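Aminoglycoside N(6')acetyltransferase (Legionella pneumophila subsp. pneumophila, PDB 3F5B) probably transfers an acyl group, likely acetyl from acetyl-coenzyme A to an aminoglycoside amine, as a member of the GNAT acetyltransferase family. Local coordinates at residues S125-I136 with V163-E173. Sequence-based numbering, arbitrary orientation.
With CHX (cyclohexane), chain D.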
ATOM      1  N   SER A 125       4.927  -5.259 -11.730  1.00 28.86           N
ATOM      2  CA  SER A 125       4.726  -4.950 -13.138  1.00 31.61           C
ATOM      3  C   SER A 125       4.040  -6.082 -13.923  1.00 32.87           C
ATOM      4  O   SER A 125       3.420  -5.844 -14.959  1.00 33.51           O
ATOM      5  CB  SER A 125       6.067  -4.596 -13.784  1.00 32.95           C
ATOM      6  OG  SER A 125       6.849  -5.772 -13.910  1.00 35.83           O
ATOM      7  N   ASP A 126       4.197  -7.296 -13.417  1.00 34.37           N
ATOM      8  CA  ASP A 126       3.650  -8.554 -13.939  1.00 37.24           C
ATOM      9  C   ASP A 126       2.230  -8.854 -13.412  1.00 36.80           C
ATOM     10  O   ASP A 126       1.582  -9.816 -13.822  1.00 37.01           O
ATOM     11  CB  ASP A 126       4.569  -9.647 -13.406  1.00 40.10           C
ATOM     12  CG  ASP A 126       5.024  -9.345 -11.962  1.00 42.74           C
ATOM     13  OD1 ASP A 126       4.189  -8.883 -11.132  1.00 43.65           O
ATOM     14  OD2 ASP A 126       6.216  -9.536 -11.664  1.00 45.01           O
ATOM     15  N   THR A 127       1.768  -8.052 -12.467  1.00 35.73           N
ATOM     16  CA  THR A 127       0.458  -8.239 -11.864  1.00 34.96           C
ATOM     17  C   THR A 127      -0.615  -7.511 -12.692  1.00 34.27           C
ATOM     18  O   THR A 127      -0.326  -6.502 -13.340  1.00 34.80           O
ATOM     19  CB  THR A 127       0.533  -7.747 -10.401  1.00 34.79           C
ATOM     20  OG1 THR A 127       1.442  -8.588  -9.690  1.00 34.88           O
ATOM     21  CG2 THR A 127      -0.821  -7.760  -9.714  1.00 35.22           C
ATOM     22  N   LYS A 128      -1.839  -8.023 -12.697  1.00 32.70           N
ATOM     23  CA  LYS A 128      -2.910  -7.401 -13.491  1.00 32.47           C
ATOM     24  C   LYS A 128      -3.652  -6.287 -12.762  1.00 30.22           C
ATOM     25  O   LYS A 128      -3.972  -5.262 -13.336  1.00 30.43           O
ATOM     26  CB  LYS A 128      -3.915  -8.459 -13.965  1.00 33.93           C
ATOM     27  CG  LYS A 128      -3.653  -8.995 -15.361  1.00 37.61           C
ATOM     28  CD  LYS A 128      -2.271  -9.637 -15.489  1.00 39.04           C
ATOM     29  CE  LYS A 128      -1.609  -9.244 -16.807  1.00 40.44           C
ATOM     30  NZ  LYS A 128      -1.209  -7.795 -16.781  1.00 41.43           N
ATOM     31  N   ILE A 129      -3.914  -6.498 -11.481  1.00 29.51           N
ATOM     32  CA  ILE A 129      -4.892  -5.705 -10.728  1.00 29.17           C
ATOM     33  C   ILE A 129      -4.324  -5.431  -9.350  1.00 27.55           C
ATOM     34  O   ILE A 129      -3.788  -6.348  -8.728  1.00 27.03           O
ATOM     35  CB  ILE A 129      -6.231  -6.523 -10.582  1.00 29.92           C
ATOM     36  CG1 ILE A 129      -6.785  -6.910 -11.962  1.00 30.75           C
ATOM     37  CG2 ILE A 129      -7.285  -5.781  -9.709  1.00 28.75           C
ATOM     38  CD1 ILE A 129      -7.231  -5.716 -12.790  1.00 31.45           C
ATOM     39  N   VAL A 130      -4.398  -4.169  -8.909  1.00 25.97           N
ATOM     40  CA  VAL A 130      -4.095  -3.791  -7.525  1.00 25.79           C
ATOM     41  C   VAL A 130      -5.387  -3.339  -6.850  1.00 25.41           C
ATOM     42  O   VAL A 130      -6.182  -2.609  -7.440  1.00 25.71           O
ATOM     43  CB  VAL A 130      -3.031  -2.628  -7.398  1.00 25.63           C
ATOM     44  CG1 VAL A 130      -2.779  -2.277  -5.908  1.00 25.89           C
ATOM     45  CG2 VAL A 130      -1.728  -3.018  -8.086  1.00 26.06           C
ATOM     46  N   LEU A 131      -5.583  -3.775  -5.611  1.00 26.02           N
ATOM     47  CA  LEU A 131      -6.733  -3.354  -4.823  1.00 26.30           C
ATOM     48  C   LEU A 131      -6.256  -2.579  -3.619  1.00 26.35           C
ATOM     49  O   LEU A 131      -5.262  -2.952  -2.991  1.00 27.42           O
ATOM     50  CB  LEU A 131      -7.550  -4.560  -4.363  1.00 25.91           C
ATOM     51  CG  LEU A 131      -8.070  -5.482  -5.468  1.00 25.82           C
ATOM     52  CD1 LEU A 131      -8.598  -6.773  -4.850  1.00 27.07           C
ATOM     53  CD2 LEU A 131      -9.141  -4.784  -6.308  1.00 27.03           C
ATOM     54  N   ILE A 132      -6.979  -1.502  -3.307  1.00 25.97           N
ATOM     55  CA  ILE A 132      -6.774  -0.728  -2.080  1.00 24.68           C
ATOM     56  C   ILE A 132      -8.108  -0.416  -1.404  1.00 26.76           C
ATOM     57  O   ILE A 132      -9.131  -0.239  -2.084  1.00 26.49           O
ATOM     58  CB  ILE A 132      -5.917   0.541  -2.345  1.00 24.14           C
ATOM     59  CG1 ILE A 132      -5.273   1.032  -1.052  1.00 24.29           C
ATOM     60  CG2 ILE A 132      -6.698   1.624  -3.086  1.00 23.08           C
ATOM     61  CD1 ILE A 132      -3.911   1.811  -1.302  1.00 28.07           C
ATOM     62  N   ASN A 133      -8.097  -0.354  -0.071  1.00 25.48           N
ATOM     63  CA  ASN A 133      -9.356  -0.411   0.692  1.00 28.14           C
ATOM     64  C   ASN A 133      -9.496   0.659   1.784  1.00 26.96           C
ATOM     65  O   ASN A 133      -9.566   0.312   2.956  1.00 28.15           O
ATOM     66  CB  ASN A 133      -9.486  -1.802   1.321  1.00 28.53           C
ATOM     67  CG  ASN A 133      -9.666  -2.894   0.273  1.00 31.24           C
ATOM     68  OD1 ASN A 133     -10.740  -3.036  -0.295  1.00 30.44           O
ATOM     69  ND2 ASN A 133      -8.601  -3.649  -0.001  1.00 30.94           N
ATOM     70  N   PRO A 134      -9.522   1.960   1.415  1.00 26.23           N
ATOM     71  CA  PRO A 134      -9.543   2.948   2.501  1.00 26.14           C
ATOM     72  C   PRO A 134     -10.908   3.115   3.145  1.00 25.66           C
ATOM     73  O   PRO A 134     -11.939   2.802   2.527  1.00 25.77           O
ATOM     74  CB  PRO A 134      -9.149   4.244   1.790  1.00 25.87           C
ATOM     75  CG  PRO A 134      -9.781   4.068   0.422  1.00 25.65           C
ATOM     76  CD  PRO A 134      -9.447   2.622   0.095  1.00 25.19           C
ATOM     77  N   GLU A 135     -10.895   3.561   4.403  1.00 26.46           N
ATOM     78  CA  GLU A 135     -12.099   4.004   5.113  1.00 27.74           C
ATOM     79  C   GLU A 135     -12.694   5.198   4.356  1.00 27.75           C
ATOM     80  O   GLU A 135     -11.962   6.109   3.967  1.00 29.31           O
ATOM     81  CB  GLU A 135     -11.685   4.433   6.522  1.00 28.59           C
ATOM     82  CG  GLU A 135     -12.829   4.808   7.421  1.00 28.26           C
ATOM     83  CD  GLU A 135     -12.374   5.130   8.828  1.00 28.77           C
ATOM     84  OE1 GLU A 135     -11.204   4.902   9.175  1.00 28.59           O
ATOM     85  OE2 GLU A 135     -13.223   5.588   9.609  1.00 28.70           O
ATOM     86  N   ILE A 136     -14.000   5.200   4.139  1.00 27.95           N
ATOM     87  CA  ILE A 136     -14.612   6.228   3.306  1.00 27.50           C
ATOM     88  C   ILE A 136     -14.345   7.625   3.910  1.00 28.12           C
ATOM     89  O   ILE A 136     -14.068   8.593   3.173  1.00 26.19           O
ATOM     90  CB  ILE A 136     -16.139   5.953   3.020  1.00 27.46           C
ATOM     91  CG1 ILE A 136     -16.326   4.666   2.202  1.00 26.87           C
ATOM     92  CG2 ILE A 136     -16.795   7.144   2.310  1.00 27.54           C
ATOM     93  CD1 ILE A 136     -17.764   4.396   1.781  1.00 26.93           C
ATOM     94  N   VAL A 163     -16.815   0.181   9.985  1.00 25.82           N
ATOM     95  CA  VAL A 163     -17.338   1.414   9.438  1.00 26.54           C
ATOM     96  C   VAL A 163     -17.260   1.282   7.905  1.00 26.56           C
ATOM     97  O   VAL A 163     -16.605   0.364   7.384  1.00 26.76           O
ATOM     98  CB  VAL A 163     -16.495   2.631   9.922  1.00 26.91           C
ATOM     99  CG1 VAL A 163     -16.577   2.741  11.459  1.00 28.38           C
ATOM    100  CG2 VAL A 163     -15.056   2.500   9.485  1.00 27.26           C
ATOM    101  N   PRO A 164     -17.928   2.185   7.167  1.00 26.25           N
ATOM    102  CA  PRO A 164     -17.832   2.044   5.712  1.00 25.65           C
ATOM    103  C   PRO A 164     -16.438   2.272   5.129  1.00 24.92           C
ATOM    104  O   PRO A 164     -15.704   3.183   5.569  1.00 24.78           O
ATOM    105  CB  PRO A 164     -18.861   3.069   5.190  1.00 25.45           C
ATOM    106  CG  PRO A 164     -19.852   3.197   6.339  1.00 26.14           C
ATOM    107  CD  PRO A 164     -18.931   3.195   7.545  1.00 25.67           C
ATOM    108  N   HIS A 165     -16.085   1.433   4.150  1.00 23.23           N
ATOM    109  CA  HIS A 165     -14.826   1.499   3.412  1.00 24.30           C
ATOM    110  C   HIS A 165     -15.149   1.340   1.922  1.00 25.20           C
ATOM    111  O   HIS A 165     -16.187   0.777   1.563  1.00 26.70           O
ATOM    112  CB  HIS A 165     -13.861   0.357   3.808  1.00 23.68           C
ATOM    113  CG  HIS A 165     -13.355   0.430   5.208  1.00 24.65           C
ATOM    114  ND1 HIS A 165     -12.012   0.562   5.515  1.00 26.46           N
ATOM    115  CD2 HIS A 165     -14.006   0.362   6.390  1.00 22.90           C
ATOM    116  CE1 HIS A 165     -11.865   0.581   6.830  1.00 24.36           C
ATOM    117  NE2 HIS A 165     -13.059   0.451   7.379  1.00 27.33           N
ATOM    118  N   TYR A 166     -14.271   1.828   1.061  1.00 26.33           N
ATOM    119  CA  TYR A 166     -14.393   1.598  -0.370  1.00 27.12           C
ATOM    120  C   TYR A 166     -13.498   0.421  -0.752  1.00 27.94           C
ATOM    121  O   TYR A 166     -12.451   0.240  -0.170  1.00 28.23           O
ATOM    122  CB  TYR A 166     -13.880   2.806  -1.152  1.00 28.10           C
ATOM    123  CG  TYR A 166     -14.820   4.004  -1.199  1.00 28.53           C
ATOM    124  CD1 TYR A 166     -16.158   3.848  -1.553  1.00 29.25           C
ATOM    125  CD2 TYR A 166     -14.345   5.294  -0.931  1.00 29.88           C
ATOM    126  CE1 TYR A 166     -17.033   4.958  -1.628  1.00 29.29           C
ATOM    127  CE2 TYR A 166     -15.202   6.436  -1.000  1.00 29.85           C
ATOM    128  CZ  TYR A 166     -16.532   6.243  -1.350  1.00 29.23           C
ATOM    129  OH  TYR A 166     -17.366   7.307  -1.415  1.00 30.09           O
ATOM    130  N   LYS A 167     -13.914  -0.345  -1.751  1.00 28.17           N
ATOM    131  CA  LYS A 167     -13.023  -1.247  -2.435  1.00 29.41           C
ATOM    132  C   LYS A 167     -12.638  -0.501  -3.710  1.00 29.33           C
ATOM    133  O   LYS A 167     -13.524  -0.039  -4.443  1.00 29.15           O
ATOM    134  CB  LYS A 167     -13.759  -2.539  -2.761  1.00 31.53           C
ATOM    135  CG  LYS A 167     -12.915  -3.780  -2.561  1.00 37.03           C
ATOM    136  CD  LYS A 167     -13.574  -5.042  -3.120  1.00 38.22           C
ATOM    137  CE  LYS A 167     -12.545  -6.151  -3.246  1.00 40.88           C
ATOM    138  NZ  LYS A 167     -12.756  -6.904  -4.538  1.00 42.36           N
HETATM  139  N   MSE A 168     -11.333  -0.344  -3.958  1.00 28.21           N
HETATM  140  CA  MSE A 168     -10.859   0.427  -5.117  1.00 26.95           C
HETATM  141  C   MSE A 168      -9.904  -0.430  -5.917  1.00 27.12           C
HETATM  142  O   MSE A 168      -9.193  -1.246  -5.344  1.00 26.95           O
HETATM  143  CB  MSE A 168     -10.168   1.718  -4.667  1.00 26.13           C
HETATM  144  CG  MSE A 168     -11.066   2.592  -3.786  1.00 25.57           C
HETATM  145 SE   MSE A 168     -10.319   4.275  -3.222  0.70 23.77          SE
HETATM  146  CE  MSE A 168     -10.317   5.150  -4.918  1.00 25.91           C
ATOM    147  N   LYS A 169      -9.884  -0.240  -7.232  1.00 26.60           N
ATOM    148  CA  LYS A 169      -9.162  -1.136  -8.116  1.00 28.76           C
ATOM    149  C   LYS A 169      -8.372  -0.326  -9.145  1.00 29.36           C
ATOM    150  O   LYS A 169      -8.863   0.714  -9.651  1.00 29.33           O
ATOM    151  CB  LYS A 169     -10.160  -2.092  -8.800  1.00 28.83           C
ATOM    152  CG  LYS A 169      -9.584  -2.981  -9.901  1.00 31.58           C
ATOM    153  CD  LYS A 169     -10.682  -3.718 -10.703  1.00 33.42           C
ATOM    154  CE  LYS A 169     -11.226  -2.859 -11.833  1.00 35.38           C
ATOM    155  NZ  LYS A 169     -12.430  -3.428 -12.595  1.00 36.63           N
ATOM    156  N   LEU A 170      -7.149  -0.787  -9.419  1.00 29.34           N
ATOM    157  CA  LEU A 170      -6.296  -0.186 -10.451  0.50 29.79           C
ATOM    158  C   LEU A 170      -5.842  -1.237 -11.455  1.00 29.61           C
ATOM    159  O   LEU A 170      -5.393  -2.309 -11.062  1.00 28.77           O
ATOM    160  CB  LEU A 170      -5.084   0.501  -9.812  0.50 29.45           C
ATOM    161  CG  LEU A 170      -4.008   1.114 -10.718  0.50 29.88           C
ATOM    162  CD1 LEU A 170      -4.599   2.152 -11.647  0.50 30.05           C
ATOM    163  CD2 LEU A 170      -2.924   1.731  -9.862  0.50 29.74           C
ATOM    164  N   CYS A 171      -5.955  -0.908 -12.741  1.00 29.85           N
ATOM    165  CA  CYS A 171      -5.480  -1.787 -13.802  0.50 30.18           C
ATOM    166  C   CYS A 171      -4.023  -1.479 -14.158  1.00 30.83           C
ATOM    167  O   CYS A 171      -3.720  -0.418 -14.704  1.00 30.93           O
ATOM    168  CB  CYS A 171      -6.380  -1.679 -15.030  0.50 29.76           C
ATOM    169  SG  CYS A 171      -5.717  -2.494 -16.475  0.50 29.22           S
ATOM    170  N   ILE A 172      -3.133  -2.420 -13.853  1.00 30.31           N
ATOM    171  CA  ILE A 172      -1.697  -2.213 -14.079  1.00 30.67           C
ATOM    172  C   ILE A 172      -1.382  -1.916 -15.553  1.00 31.99           C
ATOM    173  O   ILE A 172      -0.552  -1.057 -15.850  1.00 31.10           O
ATOM    174  CB  ILE A 172      -0.866  -3.369 -13.467  1.00 30.76           C
ATOM    175  CG1 ILE A 172      -1.152  -3.426 -11.945  1.00 30.56           C
ATOM    176  CG2 ILE A 172       0.635  -3.279 -13.814  1.00 31.32           C
ATOM    177  CD1 ILE A 172      -0.256  -4.367 -11.136  1.00 29.87           C
ATOM    178  N   GLU A 173      -2.088  -2.571 -16.473  1.00 32.43           N
ATOM    179  CA  GLU A 173      -1.817  -2.351 -17.891  1.00 34.84           C
ATOM    180  C   GLU A 173      -2.289  -0.977 -18.383  1.00 35.32           C
ATOM    181  O   GLU A 173      -1.627  -0.369 -19.218  1.00 35.82           O
ATOM    182  CB  GLU A 173      -2.333  -3.506 -18.749  1.00 36.02           C
ATOM    183  CG  GLU A 173      -1.522  -4.825 -18.593  1.00 37.36           C
ATOM    184  CD  GLU A 173      -0.015  -4.727 -18.958  1.00 38.94           C
ATOM    185  OE1 GLU A 173       0.339  -4.208 -20.040  1.00 38.82           O
ATOM    186  OE2 GLU A 173       0.829  -5.204 -18.161  1.00 40.29           O
TER
HETATM  187  C1  CHX D 182      -5.131   3.062   5.528  1.00 51.46           C
HETATM  188  C2  CHX D 182      -3.702   2.919   4.997  1.00 49.97           C
HETATM  189  C3  CHX D 182      -3.603   1.816   3.935  1.00 50.23           C
HETATM  190  C4  CHX D 182      -4.407   2.175   2.680  1.00 50.70           C
HETATM  191  C5  CHX D 182      -5.661   3.015   2.991  1.00 50.10           C
HETATM  192  C6  CHX D 182      -6.192   2.850   4.428  1.00 50.60           C
HETATM  193  O   HOH W   1       0.734  -6.178 -15.723  1.00 32.83           O
HETATM  194  O   HOH W   2      -3.760  -4.805 -16.022  1.00 31.38           O
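With CG1 of I136 anti to its carbonyl carbon (chi1 -64°) and CG of Y166 likewise (chi1 -77°), the isoleucine lies flat over one face of the tyrosine ring: CG1 sits 3.6 Å from the Y166 ring centroid, almost on the normal, a CH-pi contact, while CD1 and CG2 reach over the rim. CA of E135 lies over one face of the H165 imidazole, displaced toward its rim, in a CH-pi contact; H165 NE2 is hydrogen-bonded to H161 O. Backbone hydrogen bonds tie the antiparallel segments, from I136 N to P164 O (3.0 Å) and Y166 N to P134 O, through the hydrogen-bonded pairs I132–M168 and V130–L170, to I172 N on K128 O (3.0 Å). On the face with V130 and I132, CG2 of I132 meets CB of M168 at 3.8 Å, and SE of selenomethionine M168 lies 3.7 Å from CG of P134. CD1 of I172 packs 3.6 Å from CG2 of V130. The bent K128 chain makes a long salt bridge, NZ to E173 OE2 at 3.6 Å, with a water joining both groups; OE2 also salt-bridges K176. I132 and P134 line the cyclohexane pocket, and strand 129-132, parallel to 94-101 and antiparallel to 164-171, belongs to the central mixed sheet of the GNAT fold.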